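Neurotrypsin (Mus musculus, PDB 6H8M) is a secreted multidomain serine protease that plays a role in neuronal plasticity, represented here by its third scavenger receptor cysteine-rich (SRCR) domain. Local coordinates at residues 29-35 with 95-101; 15-19 with 100-106; 4-8 with 43-47. One frame throughout, in Å; residues are numbered along the deposited sequence.

Interaction 1 (29-35 with 95-101); sequences TICDDGW and CRHSEDA
A disulfide and a single beta bridge join the end of strand 26-30 to the loop preceding strand 102-105, in a buried contact of 463 Å². T29 and I30 are extended (phi/psi -108/-179 and -126/130), and D32 to W35 form a type II turn, with G34 at positive phi and W35 N bonded to D32 O at 2.9 Å. In the other segment, H97-S98 form a short 3-10 segment. The backbones meet at C31 and D100, CA atoms 4.9 Å apart. A101 N donates to I30 O (2.8 Å, 148°), and D32 N reaches E99 O at 2.8 Å in a weak bond (126°). Water 1 accepts from I30 N (3.0 Å) and lies 2.8 Å from A101 O, in reach of donating to it. C31 (chi1 t) and C95 (chi1 m) close the disulfide, SG-SG 2.2 Å, chi3 -71°. This is one of three cystines seen in this SRCR domain, and it ties residues 64 positions apart. D100 (chi1 m) folds its carboxylate back: OD1 accepts from T29 OG1 at 2.8 Å, with T29 in rotamer p, while OD2 accepts from H97 ND1 at 2.8 Å and also from G64 N. H97 NE2 is bonded to G66 O. A101 CB lies over the W35 indole, 3.5 Å from the five-membered-ring centroid and 5° off its normal, a CH-pi contact; W35 NE1 continues to G102 O.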
ATOM      1  N   THR A  29       8.331   2.421  -0.071  1.00 39.67           N
ATOM      2  CA  THR A  29       6.901   2.748  -0.185  1.00 39.73           C
ATOM      3  C   THR A  29       6.346   2.210  -1.494  1.00 41.65           C
ATOM      4  O   THR A  29       7.040   1.600  -2.267  1.00 43.75           O
ATOM      5  CB  THR A  29       6.712   4.267  -0.051  1.00 41.20           C
ATOM      6  OG1 THR A  29       7.533   4.942  -1.012  1.00 42.34           O
ATOM      7  CG2 THR A  29       7.248   4.721   1.287  1.00 41.25           C
ATOM      8  N   ILE A  30       5.052   2.486  -1.682  1.00 40.71           N
ATOM      9  CA  ILE A  30       4.308   2.116  -2.860  1.00 38.87           C
ATOM     10  C   ILE A  30       3.652   3.365  -3.440  1.00 40.12           C
ATOM     11  O   ILE A  30       2.986   4.143  -2.727  1.00 39.19           O
ATOM     12  CB  ILE A  30       3.232   1.090  -2.491  1.00 41.94           C
ATOM     13  CG1 ILE A  30       3.835  -0.123  -1.805  1.00 43.25           C
ATOM     14  CG2 ILE A  30       2.385   0.727  -3.687  1.00 43.50           C
ATOM     15  CD1 ILE A  30       2.783  -1.201  -1.524  1.00 47.30           C
ATOM     16  N   CYS A  31       3.819   3.587  -4.739  1.00 41.41           N
ATOM     17  CA  CYS A  31       3.204   4.715  -5.461  1.00 45.84           C
ATOM     18  C   CYS A  31       1.667   4.539  -5.537  1.00 49.74           C
ATOM     19  O   CYS A  31       1.186   3.449  -5.753  1.00 46.56           O
ATOM     20  CB  CYS A  31       3.772   4.826  -6.869  1.00 50.31           C
ATOM     21  SG  CYS A  31       3.196   6.302  -7.732  1.00 56.85           S
ATOM     22  N   ASP A  32       0.921   5.644  -5.444  1.00 45.12           N
ATOM     23  CA  ASP A  32      -0.542   5.583  -5.396  1.00 45.95           C
ATOM     24  C   ASP A  32      -1.164   5.530  -6.788  1.00 47.04           C
ATOM     25  O   ASP A  32      -2.378   5.573  -6.882  1.00 43.52           O
ATOM     26  CB  ASP A  32      -1.122   6.741  -4.572  1.00 40.94           C
ATOM     27  CG  ASP A  32      -0.961   8.105  -5.250  1.00 45.18           C
ATOM     28  OD1 ASP A  32      -0.371   8.158  -6.355  1.00 44.25           O
ATOM     29  OD2 ASP A  32      -1.348   9.116  -4.648  1.00 45.53           O
ATOM     30  N   ASP A  33      -0.353   5.488  -7.877  1.00 48.14           N
ATOM     31  CA  ASP A  33      -0.879   5.480  -9.215  1.00 56.39           C
ATOM     32  C   ASP A  33      -1.687   4.183  -9.357  1.00 55.39           C
ATOM     33  O   ASP A  33      -1.147   3.057  -9.185  1.00 56.16           O
ATOM     34  CB  ASP A  33       0.264   5.520 -10.234  1.00 55.52           C
ATOM     35  CG  ASP A  33      -0.316   5.890 -11.587  1.00 69.93           C
ATOM     36  OD1 ASP A  33      -0.941   6.975 -11.681  1.00 80.40           O
ATOM     37  OD2 ASP A  33      -0.298   5.026 -12.442  1.00 76.09           O
ATOM     38  N   GLY A  34      -2.969   4.328  -9.624  1.00 54.89           N
ATOM     39  CA  GLY A  34      -3.824   3.151  -9.742  1.00 55.94           C
ATOM     40  C   GLY A  34      -4.205   2.513  -8.398  1.00 53.20           C
ATOM     41  O   GLY A  34      -4.746   1.422  -8.426  1.00 49.15           O
ATOM     42  N   TRP A  35      -3.891   3.139  -7.243  1.00 44.55           N
ATOM     43  CA  TRP A  35      -4.132   2.551  -5.946  1.00 42.20           C
ATOM     44  C   TRP A  35      -5.599   2.827  -5.548  1.00 43.32           C
ATOM     45  O   TRP A  35      -6.023   3.968  -5.598  1.00 43.08           O
ATOM     46  CB  TRP A  35      -3.137   3.121  -4.899  1.00 42.46           C
ATOM     47  CG  TRP A  35      -3.166   2.510  -3.529  1.00 39.27           C
ATOM     48  CD1 TRP A  35      -3.767   3.046  -2.411  1.00 37.25           C
ATOM     49  CD2 TRP A  35      -2.429   1.352  -3.059  1.00 38.51           C
ATOM     50  NE1 TRP A  35      -3.521   2.225  -1.348  1.00 37.64           N
ATOM     51  CE2 TRP A  35      -2.710   1.200  -1.701  1.00 37.49           C
ATOM     52  CE3 TRP A  35      -1.619   0.417  -3.700  1.00 42.68           C
ATOM     53  CZ2 TRP A  35      -2.165   0.177  -0.928  1.00 37.47           C
ATOM     54  CZ3 TRP A  35      -1.104  -0.610  -2.952  1.00 39.84           C
ATOM     55  CH2 TRP A  35      -1.412  -0.762  -1.600  1.00 41.94           C
ATOM     56  N   CYS A  95       7.504   8.359 -10.142  1.00 69.77           N
ATOM     57  CA  CYS A  95       6.790   8.552  -8.863  1.00 63.52           C
ATOM     58  C   CYS A  95       7.665   9.280  -7.837  1.00 57.89           C
ATOM     59  O   CYS A  95       8.838   9.140  -7.850  1.00 57.74           O
ATOM     60  CB  CYS A  95       6.300   7.216  -8.301  1.00 68.88           C
ATOM     61  SG  CYS A  95       4.801   6.630  -9.137  1.00 72.11           S
ATOM     62  N   ARG A  96       7.055  10.034  -6.906  1.00 53.70           N
ATOM     63  CA  ARG A  96       7.739  10.767  -5.838  1.00 52.25           C
ATOM     64  C   ARG A  96       7.040  10.382  -4.534  1.00 50.12           C
ATOM     65  O   ARG A  96       5.913   9.834  -4.598  1.00 47.07           O
ATOM     66  CB  ARG A  96       7.674  12.289  -6.023  1.00 60.68           C
ATOM     67  CG  ARG A  96       8.238  12.831  -7.341  1.00 74.96           C
ATOM     68  CD  ARG A  96       8.476  14.339  -7.390  1.00 85.09           C
ATOM     69  NE  ARG A  96       9.627  14.662  -6.541  1.00 95.25           N
ATOM     70  CZ  ARG A  96      10.511  15.647  -6.720  1.00101.13           C
ATOM     71  NH1 ARG A  96      10.449  16.454  -7.766  1.00103.39           N
ATOM     72  NH2 ARG A  96      11.470  15.817  -5.826  1.00107.32           N
ATOM     73  N   HIS A  97       7.692  10.658  -3.400  1.00 44.81           N
ATOM     74  CA  HIS A  97       7.128  10.271  -2.092  1.00 45.62           C
ATOM     75  C   HIS A  97       5.829  11.022  -1.770  1.00 43.87           C
ATOM     76  O   HIS A  97       5.024  10.576  -0.934  1.00 41.99           O
ATOM     77  CB  HIS A  97       8.185  10.380  -0.982  1.00 47.48           C
ATOM     78  CG  HIS A  97       9.138   9.233  -0.946  1.00 50.46           C
ATOM     79  ND1 HIS A  97       8.723   7.955  -0.579  1.00 47.66           N
ATOM     80  CD2 HIS A  97      10.454   9.152  -1.243  1.00 50.30           C
ATOM     81  CE1 HIS A  97       9.775   7.140  -0.654  1.00 46.72           C
ATOM     82  NE2 HIS A  97      10.848   7.846  -1.030  1.00 49.86           N
ATOM     83  N   SER A  98       5.597  12.138  -2.435  1.00 44.41           N
ATOM     84  CA  SER A  98       4.334  12.870  -2.328  1.00 46.11           C
ATOM     85  C   SER A  98       3.134  12.037  -2.813  1.00 47.95           C
ATOM     86  O   SER A  98       2.027  12.402  -2.517  1.00 45.91           O
ATOM     87  CB  SER A  98       4.460  14.179  -3.040  1.00 51.91           C
ATOM     88  OG  SER A  98       4.766  13.984  -4.398  1.00 54.72           O
ATOM     89  N   GLU A  99       3.366  10.913  -3.509  1.00 44.08           N
ATOM     90  CA  GLU A  99       2.322  10.014  -4.042  1.00 44.83           C
ATOM     91  C   GLU A  99       2.280   8.677  -3.285  1.00 42.43           C
ATOM     92  O   GLU A  99       1.601   7.725  -3.717  1.00 42.90           O
ATOM     93  CB  GLU A  99       2.593   9.755  -5.539  1.00 51.44           C
ATOM     94  CG  GLU A  99       2.517  11.014  -6.403  1.00 54.28           C
ATOM     95  CD  GLU A  99       3.238  10.854  -7.737  1.00 69.15           C
ATOM     96  OE1 GLU A  99       4.467  10.888  -7.750  1.00 61.86           O
ATOM     97  OE2 GLU A  99       2.558  10.649  -8.750  1.00 77.12           O
ATOM     98  N   ASP A 100       2.915   8.612  -2.115  1.00 40.94           N
ATOM     99  CA  ASP A 100       2.961   7.364  -1.340  1.00 42.06           C
ATOM    100  C   ASP A 100       1.556   6.913  -0.954  1.00 38.40           C
ATOM    101  O   ASP A 100       0.704   7.743  -0.525  1.00 40.58           O
ATOM    102  CB  ASP A 100       3.825   7.496  -0.090  1.00 40.61           C
ATOM    103  CG  ASP A 100       5.334   7.456  -0.391  1.00 48.52           C
ATOM    104  OD1 ASP A 100       5.736   7.034  -1.516  1.00 45.83           O
ATOM    105  OD2 ASP A 100       6.101   7.804   0.524  1.00 44.52           O
ATOM    106  N   ALA A 101       1.302   5.607  -1.071  1.00 36.64           N
ATOM    107  CA  ALA A 101      -0.011   5.021  -0.827  1.00 36.26           C
ATOM    108  C   ALA A 101      -0.172   4.649   0.648  1.00 35.72           C
ATOM    109  O   ALA A 101       0.823   4.298   1.316  1.00 36.96           O
ATOM    110  CB  ALA A 101      -0.104   3.767  -1.699  1.00 41.54           C
TER
HETATM  111  O   HOH W   1       3.503   3.807   0.488  1.00 38.18           O

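Interaction 2 (15-19 with 100-106)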
ATOM      1  N   LYS A  15      -4.154   0.176  12.748  1.00 46.10           N
ATOM      2  CA  LYS A  15      -4.972  -0.290  11.646  1.00 46.52           C
ATOM      3  C   LYS A  15      -4.966   0.654  10.450  1.00 42.03           C
ATOM      4  O   LYS A  15      -5.631   0.343   9.489  1.00 44.14           O
ATOM      5  CB  LYS A  15      -6.424  -0.491  12.110  1.00 50.86           C
ATOM      6  CG  LYS A  15      -6.624  -1.747  12.918  1.00 60.03           C
ATOM      7  CD  LYS A  15      -8.098  -2.046  13.146  1.00 65.34           C
ATOM      8  CE  LYS A  15      -8.318  -2.958  14.344  1.00 68.06           C
ATOM      9  NZ  LYS A  15      -9.665  -3.566  14.297  1.00 72.66           N
ATOM     10  N   GLU A  16      -4.151   1.728  10.442  1.00 42.16           N
ATOM     11  CA  GLU A  16      -4.099   2.601   9.306  1.00 36.35           C
ATOM     12  C   GLU A  16      -2.697   3.216   9.221  1.00 37.21           C
ATOM     13  O   GLU A  16      -1.914   3.164  10.133  1.00 38.84           O
ATOM     14  CB  GLU A  16      -5.102   3.734   9.456  1.00 39.62           C
ATOM     15  CG  GLU A  16      -4.751   4.698  10.584  1.00 41.61           C
ATOM     16  CD  GLU A  16      -5.681   5.889  10.766  1.00 48.43           C
ATOM     17  OE1 GLU A  16      -6.849   5.775  10.397  1.00 51.36           O
ATOM     18  OE2 GLU A  16      -5.214   6.912  11.293  1.00 48.77           O
ATOM     19  N   GLY A  17      -2.327   3.627   8.022  1.00 35.62           N
ATOM     20  CA  GLY A  17      -1.106   4.389   7.833  1.00 33.69           C
ATOM     21  C   GLY A  17      -0.559   4.245   6.413  1.00 33.38           C
ATOM     22  O   GLY A  17      -1.210   3.588   5.549  1.00 34.18           O
ATOM     23  N   ARG A  18       0.635   4.804   6.190  1.00 32.75           N
ATOM     24  CA  ARG A  18       1.332   4.673   4.884  1.00 33.92           C
ATOM     25  C   ARG A  18       1.872   3.240   4.786  1.00 33.93           C
ATOM     26  O   ARG A  18       2.487   2.774   5.765  1.00 35.34           O
ATOM     27  CB  ARG A  18       2.472   5.692   4.793  1.00 35.40           C
ATOM     28  CG  ARG A  18       3.261   5.631   3.493  1.00 35.47           C
ATOM     29  CD  ARG A  18       4.404   6.627   3.464  1.00 37.72           C
ATOM     30  NE  ARG A  18       5.367   6.398   4.533  1.00 37.80           N
ATOM     31  CZ  ARG A  18       5.295   6.944   5.741  1.00 40.67           C
ATOM     32  NH1 ARG A  18       4.298   7.759   6.041  1.00 39.23           N
ATOM     33  NH2 ARG A  18       6.218   6.674   6.645  1.00 42.37           N
ATOM     34  N   VAL A  19       1.673   2.591   3.636  1.00 33.65           N
ATOM     35  CA  VAL A  19       2.130   1.196   3.403  1.00 33.98           C
ATOM     36  C   VAL A  19       3.618   1.175   3.141  1.00 36.82           C
ATOM     37  O   VAL A  19       4.095   1.936   2.299  1.00 37.19           O
ATOM     38  CB  VAL A  19       1.394   0.563   2.209  1.00 38.17           C
ATOM     39  CG1 VAL A  19       1.885  -0.894   2.134  1.00 40.71           C
ATOM     40  CG2 VAL A  19      -0.115   0.623   2.420  1.00 41.53           C
ATOM     41  N   ASP A 100       2.915   8.612  -2.115  1.00 40.94           N
ATOM     42  CA  ASP A 100       2.961   7.364  -1.340  1.00 42.06           C
ATOM     43  C   ASP A 100       1.556   6.913  -0.954  1.00 38.40           C
ATOM     44  O   ASP A 100       0.704   7.743  -0.525  1.00 40.58           O
ATOM     45  CB  ASP A 100       3.825   7.496  -0.090  1.00 40.61           C
ATOM     46  CG  ASP A 100       5.334   7.456  -0.391  1.00 48.52           C
ATOM     47  OD1 ASP A 100       5.736   7.034  -1.516  1.00 45.83           O
ATOM     48  OD2 ASP A 100       6.101   7.804   0.524  1.00 44.52           O
ATOM     49  N   ALA A 101       1.302   5.607  -1.071  1.00 36.64           N
ATOM     50  CA  ALA A 101      -0.011   5.021  -0.827  1.00 36.26           C
ATOM     51  C   ALA A 101      -0.172   4.649   0.648  1.00 35.72           C
ATOM     52  O   ALA A 101       0.823   4.298   1.316  1.00 36.96           O
ATOM     53  CB  ALA A 101      -0.104   3.767  -1.699  1.00 41.54           C
ATOM     54  N   GLY A 102      -1.430   4.563   1.043  1.00 34.87           N
ATOM     55  CA  GLY A 102      -1.818   4.243   2.395  1.00 36.11           C
ATOM     56  C   GLY A 102      -3.121   3.508   2.440  1.00 35.02           C
ATOM     57  O   GLY A 102      -3.796   3.418   1.407  1.00 38.22           O
ATOM     58  N   VAL A 103      -3.568   3.099   3.646  1.00 35.01           N
ATOM     59  CA  VAL A 103      -4.773   2.372   3.853  1.00 35.38           C
ATOM     60  C   VAL A 103      -5.393   2.744   5.212  1.00 40.20           C
ATOM     61  O   VAL A 103      -4.640   3.148   6.101  1.00 38.06           O
ATOM     62  CB  VAL A 103      -4.559   0.852   3.819  1.00 36.81           C
ATOM     63  CG1 VAL A 103      -3.907   0.424   2.502  1.00 36.76           C
ATOM     64  CG2 VAL A 103      -3.736   0.358   4.980  1.00 39.73           C
ATOM     65  N   ILE A 104      -6.698   2.464   5.339  1.00 39.31           N
ATOM     66  CA  ILE A 104      -7.388   2.264   6.569  1.00 41.58           C
ATOM     67  C   ILE A 104      -8.037   0.899   6.569  1.00 40.35           C
ATOM     68  O   ILE A 104      -8.900   0.657   5.758  1.00 44.38           O
ATOM     69  CB  ILE A 104      -8.437   3.346   6.802  1.00 42.29           C
ATOM     70  CG1 ILE A 104      -7.802   4.720   6.802  1.00 45.27           C
ATOM     71  CG2 ILE A 104      -9.179   3.072   8.127  1.00 46.39           C
ATOM     72  CD1 ILE A 104      -8.810   5.791   6.776  1.00 49.19           C
ATOM     73  N   CYS A 105      -7.640   0.023   7.501  1.00 42.37           N
ATOM     74  CA  CYS A 105      -8.238  -1.283   7.652  1.00 43.39           C
ATOM     75  C   CYS A 105      -9.362  -1.257   8.699  1.00 47.96           C
ATOM     76  O   CYS A 105      -9.341  -0.463   9.604  1.00 47.45           O
ATOM     77  CB  CYS A 105      -7.204  -2.305   8.090  1.00 44.57           C
ATOM     78  SG  CYS A 105      -5.676  -2.348   7.109  1.00 44.06           S
ATOM     79  N   ASP A 106     -10.372  -2.124   8.488  1.00 49.95           N
ATOM     80  CA  ASP A 106     -11.522  -2.221   9.372  1.00 52.99           C
ATOM     81  C   ASP A 106     -12.171  -0.836   9.499  1.00 54.22           C
ATOM     82  O   ASP A 106     -12.472  -0.340  10.594  1.00 56.37           O
ATOM     83  CB  ASP A 106     -11.154  -2.841  10.718  1.00 56.41           C
ATOM     84  CG  ASP A 106     -10.928  -4.350  10.661  1.00 58.46           C
ATOM     85  OD1 ASP A 106     -10.929  -4.933   9.516  1.00 59.36           O
ATOM     86  OD2 ASP A 106     -10.667  -4.900  11.725  1.00 62.09           O
TER
HETATM   87  O   HOH W   1       3.503   3.807   0.488  1.00 38.18           O
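Four backbone hydrogen bonds pair 15-19 with 100-106 in antiparallel fashion, the two end-to-end directions lying 156° apart. G17 and V103 form the hydrogen-bonded pair: G17 N gives to V103 O at 3.0 Å and V103 N to G17 O at 3.1 Å. C105 N to K15 O (2.8 Å, 165°) and V19 N to A101 O (3.0 Å, 161°) continue the pattern in the two directions. E16-I104 and R18-G102 are the non-hydrogen-bonded pairs, with CA atoms 4.3 and 4.0 Å apart; such close backbones suit G102, where a CB would sit only 3.1 Å from G17 O. G17 has phi/psi 155/-174, angles that call for glycine, and there the chain turns a corner, so this pairing leads from the five-stranded sheet of the SRCR fold towards the two-stranded sheet of 53-56 and 102-105. Water 1 lies 2.8 Å from A101 O and 2.7 Å from V19 O, in donating geometry to both, though it has more acceptors in reach than protons. Among the side chains, K15 NZ makes a salt bridge with D106 OD2 (3.1 Å), whereas D106 OD1 accepts from G51 N and E16 OE2 from E12 N. The R18 guanidinium has salt bridges to E20 and D10; D100 OD2, 4.3 Å from R18 NE and well out of the guanidinium plane, instead accepts hydrogen bonds from H97 ND1 and G64 N. V19 CG2 packs on V103 CG1 at 3.8 Å.

Interaction 3 (4-8 with 43-47); sequences FPIRL and ICRQL
I6 lies over residues 43-47, at the C-terminal part of helix 37-46, its CD1 3.5 Å from Q46 CD and 3.8 Å from I43 O, while its CG1 is 3.9 Å from L47 CD2. It uses chi1 p and chi2 t on an extended backbone (-140/147), with CA-to-CB toward the helix. I6 and L47 have the nearest CA atoms, 7.8 Å apart, so no backbone-to-backbone pairing occurs; every direct contact involves at least one side chain. Two residues on, L8 (m, t) brings CG to 3.7 Å from L47 CD1 and CD2 to 4.2 Å from I43 CG2; R7, between them, points away. I43 and L47, four residues apart and linked by L47 N to I43 O (3.0 Å), present the apolar side chains. Q46, chi1 and chi2 both t, donates from NE2 to F4 O (3.0 Å, 154°); its OE1 accepts from water 2 (2.7 Å), which accepts from F4 N (3.1 Å). The 331 Å² interface packs the helix against the edge strand 6-10 of the five-stranded sheet, the sheet-and-helix arrangement of an SRCR domain.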
ATOM      1  N   PHE A   4       5.921 -10.631   0.931  1.00 54.85           N
ATOM      2  CA  PHE A   4       6.634  -9.445   1.298  1.00 57.80           C
ATOM      3  C   PHE A   4       6.338  -9.122   2.742  1.00 46.84           C
ATOM      4  O   PHE A   4       5.151  -9.110   3.102  1.00 45.93           O
ATOM      5  CB  PHE A   4       6.065  -8.258   0.512  1.00 58.08           C
ATOM      6  CG  PHE A   4       6.385  -8.323  -0.952  1.00 64.46           C
ATOM      7  CD1 PHE A   4       7.687  -8.229  -1.378  1.00 71.02           C
ATOM      8  CD2 PHE A   4       5.376  -8.419  -1.890  1.00 71.44           C
ATOM      9  CE1 PHE A   4       7.997  -8.270  -2.734  1.00 78.40           C
ATOM     10  CE2 PHE A   4       5.678  -8.455  -3.243  1.00 76.62           C
ATOM     11  CZ  PHE A   4       6.990  -8.376  -3.662  1.00 78.29           C
ATOM     12  N   PRO A   5       7.323  -8.760   3.573  1.00 43.05           N
ATOM     13  CA  PRO A   5       6.965  -8.073   4.823  1.00 41.33           C
ATOM     14  C   PRO A   5       6.300  -6.722   4.501  1.00 36.21           C
ATOM     15  O   PRO A   5       6.810  -5.949   3.636  1.00 39.52           O
ATOM     16  CB  PRO A   5       8.327  -7.929   5.549  1.00 43.97           C
ATOM     17  CG  PRO A   5       9.256  -8.930   4.827  1.00 45.35           C
ATOM     18  CD  PRO A   5       8.773  -8.902   3.390  1.00 43.15           C
ATOM     19  N   ILE A   6       5.283  -6.352   5.311  1.00 38.52           N
ATOM     20  CA  ILE A   6       4.540  -5.123   5.184  1.00 38.08           C
ATOM     21  C   ILE A   6       4.254  -4.542   6.560  1.00 35.17           C
ATOM     22  O   ILE A   6       4.133  -5.306   7.610  1.00 39.72           O
ATOM     23  CB  ILE A   6       3.242  -5.344   4.371  1.00 39.33           C
ATOM     24  CG1 ILE A   6       2.280  -6.293   5.018  1.00 45.15           C
ATOM     25  CG2 ILE A   6       3.555  -5.820   2.979  1.00 45.82           C
ATOM     26  CD1 ILE A   6       0.949  -6.305   4.294  1.00 48.14           C
ATOM     27  N   ARG A   7       4.219  -3.215   6.612  1.00 35.72           N
ATOM     28  CA  ARG A   7       3.845  -2.502   7.837  1.00 38.43           C
ATOM     29  C   ARG A   7       3.117  -1.236   7.462  1.00 40.34           C
ATOM     30  O   ARG A   7       3.281  -0.722   6.399  1.00 37.42           O
ATOM     31  CB  ARG A   7       5.090  -2.203   8.689  1.00 39.26           C
ATOM     32  CG  ARG A   7       6.091  -1.225   8.094  1.00 40.85           C
ATOM     33  CD  ARG A   7       7.344  -1.061   8.939  1.00 46.01           C
ATOM     34  NE  ARG A   7       8.157  -0.013   8.321  1.00 48.26           N
ATOM     35  CZ  ARG A   7       9.402   0.230   8.613  1.00 53.22           C
ATOM     36  NH1 ARG A   7       9.998  -0.525   9.522  1.00 52.83           N
ATOM     37  NH2 ARG A   7      10.026   1.227   8.016  1.00 48.16           N
ATOM     38  N   LEU A   8       2.316  -0.717   8.395  1.00 34.36           N
ATOM     39  CA  LEU A   8       1.679   0.574   8.280  1.00 37.19           C
ATOM     40  C   LEU A   8       2.348   1.588   9.240  1.00 41.22           C
ATOM     41  O   LEU A   8       2.707   1.191  10.381  1.00 41.53           O
ATOM     42  CB  LEU A   8       0.191   0.495   8.659  1.00 37.58           C
ATOM     43  CG  LEU A   8      -0.594  -0.512   7.817  1.00 39.67           C
ATOM     44  CD1 LEU A   8      -2.062  -0.424   8.218  1.00 39.76           C
ATOM     45  CD2 LEU A   8      -0.386  -0.320   6.302  1.00 40.60           C
ATOM     46  N   ILE A  43      -3.905  -5.372   1.230  1.00 41.89           N
ATOM     47  CA  ILE A  43      -2.973  -5.059   2.324  1.00 38.24           C
ATOM     48  C   ILE A  43      -3.568  -5.416   3.674  1.00 41.48           C
ATOM     49  O   ILE A  43      -2.884  -6.056   4.530  1.00 41.46           O
ATOM     50  CB  ILE A  43      -2.624  -3.558   2.254  1.00 39.99           C
ATOM     51  CG1 ILE A  43      -1.867  -3.208   0.978  1.00 41.59           C
ATOM     52  CG2 ILE A  43      -1.854  -3.151   3.519  1.00 40.76           C
ATOM     53  CD1 ILE A  43      -0.553  -3.904   0.826  1.00 45.40           C
ATOM     54  N   CYS A  44      -4.804  -4.978   3.914  1.00 41.08           N
ATOM     55  CA  CYS A  44      -5.463  -5.199   5.162  1.00 45.45           C
ATOM     56  C   CYS A  44      -5.687  -6.701   5.447  1.00 43.06           C
ATOM     57  O   CYS A  44      -5.460  -7.178   6.593  1.00 43.87           O
ATOM     58  CB  CYS A  44      -6.764  -4.410   5.204  1.00 46.41           C
ATOM     59  SG  CYS A  44      -6.435  -2.608   5.238  1.00 45.78           S
ATOM     60  N   ARG A  45      -6.015  -7.466   4.400  1.00 45.93           N
ATOM     61  CA  ARG A  45      -6.166  -8.932   4.486  1.00 50.20           C
ATOM     62  C   ARG A  45      -4.841  -9.575   4.909  1.00 47.44           C
ATOM     63  O   ARG A  45      -4.812 -10.373   5.800  1.00 45.18           O
ATOM     64  CB  ARG A  45      -6.738  -9.500   3.172  1.00 54.88           C
ATOM     65  CG  ARG A  45      -7.049 -10.999   3.207  1.00 61.93           C
ATOM     66  CD  ARG A  45      -7.783 -11.483   1.951  1.00 59.05           C
ATOM     67  NE  ARG A  45      -9.033 -10.800   1.666  1.00 60.48           N
ATOM     68  CZ  ARG A  45      -9.237  -9.940   0.671  1.00 62.31           C
ATOM     69  NH1 ARG A  45      -8.309  -9.700  -0.253  1.00 58.13           N
ATOM     70  NH2 ARG A  45     -10.395  -9.305   0.616  1.00 63.04           N
ATOM     71  N   GLN A  46      -3.730  -9.199   4.287  1.00 47.76           N
ATOM     72  CA  GLN A  46      -2.459  -9.750   4.610  1.00 46.48           C
ATOM     73  C   GLN A  46      -2.097  -9.447   6.080  1.00 45.06           C
ATOM     74  O   GLN A  46      -1.469 -10.306   6.728  1.00 44.57           O
ATOM     75  CB  GLN A  46      -1.371  -9.299   3.651  1.00 45.65           C
ATOM     76  CG  GLN A  46      -0.060 -10.046   3.887  1.00 46.11           C
ATOM     77  CD  GLN A  46       1.143  -9.553   3.136  1.00 45.35           C
ATOM     78  OE1 GLN A  46       1.073  -9.133   1.998  1.00 48.06           O
ATOM     79  NE2 GLN A  46       2.296  -9.761   3.717  1.00 42.96           N
ATOM     80  N   LEU A  47      -2.461  -8.261   6.567  1.00 42.84           N
ATOM     81  CA  LEU A  47      -2.196  -7.865   7.937  1.00 41.75           C
ATOM     82  C   LEU A  47      -3.127  -8.541   8.953  1.00 47.29           C
ATOM     83  O   LEU A  47      -2.915  -8.386  10.150  1.00 42.26           O
ATOM     84  CB  LEU A  47      -2.351  -6.344   8.008  1.00 41.64           C
ATOM     85  CG  LEU A  47      -1.232  -5.517   7.386  1.00 42.86           C
ATOM     86  CD1 LEU A  47      -1.623  -4.038   7.373  1.00 44.24           C
ATOM     87  CD2 LEU A  47       0.069  -5.721   8.128  1.00 45.06           C
TER
HETATM   88  O   HOH W   2       2.901 -10.270   0.355  1.00 54.62           O

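How the interactions relate
Along the chain, interaction 1 is nested inside the loop closed by interaction 2, whereas interaction 3 crosses both, its segments alternating with theirs. All three reach the five-stranded sheet, through neighbouring strands 26-30, 18-23 and 6-10 respectively. Interactions 1 and 2, with centres about 12 Å apart, share D100, A101 and water 1; the centres of 2 and 3 are about 9 Å apart, connected by the C44-C105 disulfide (SG of C44 to SG of C105, 2.0 Å). Interactions 1 and 3 lie about 16 Å apart on opposite sides of the chain's centre, yet W35 CH2 touches I43 CG1 at 3.6 Å. Sheet, helix and C-terminal strand are thus interlocked into one compact SRCR domain.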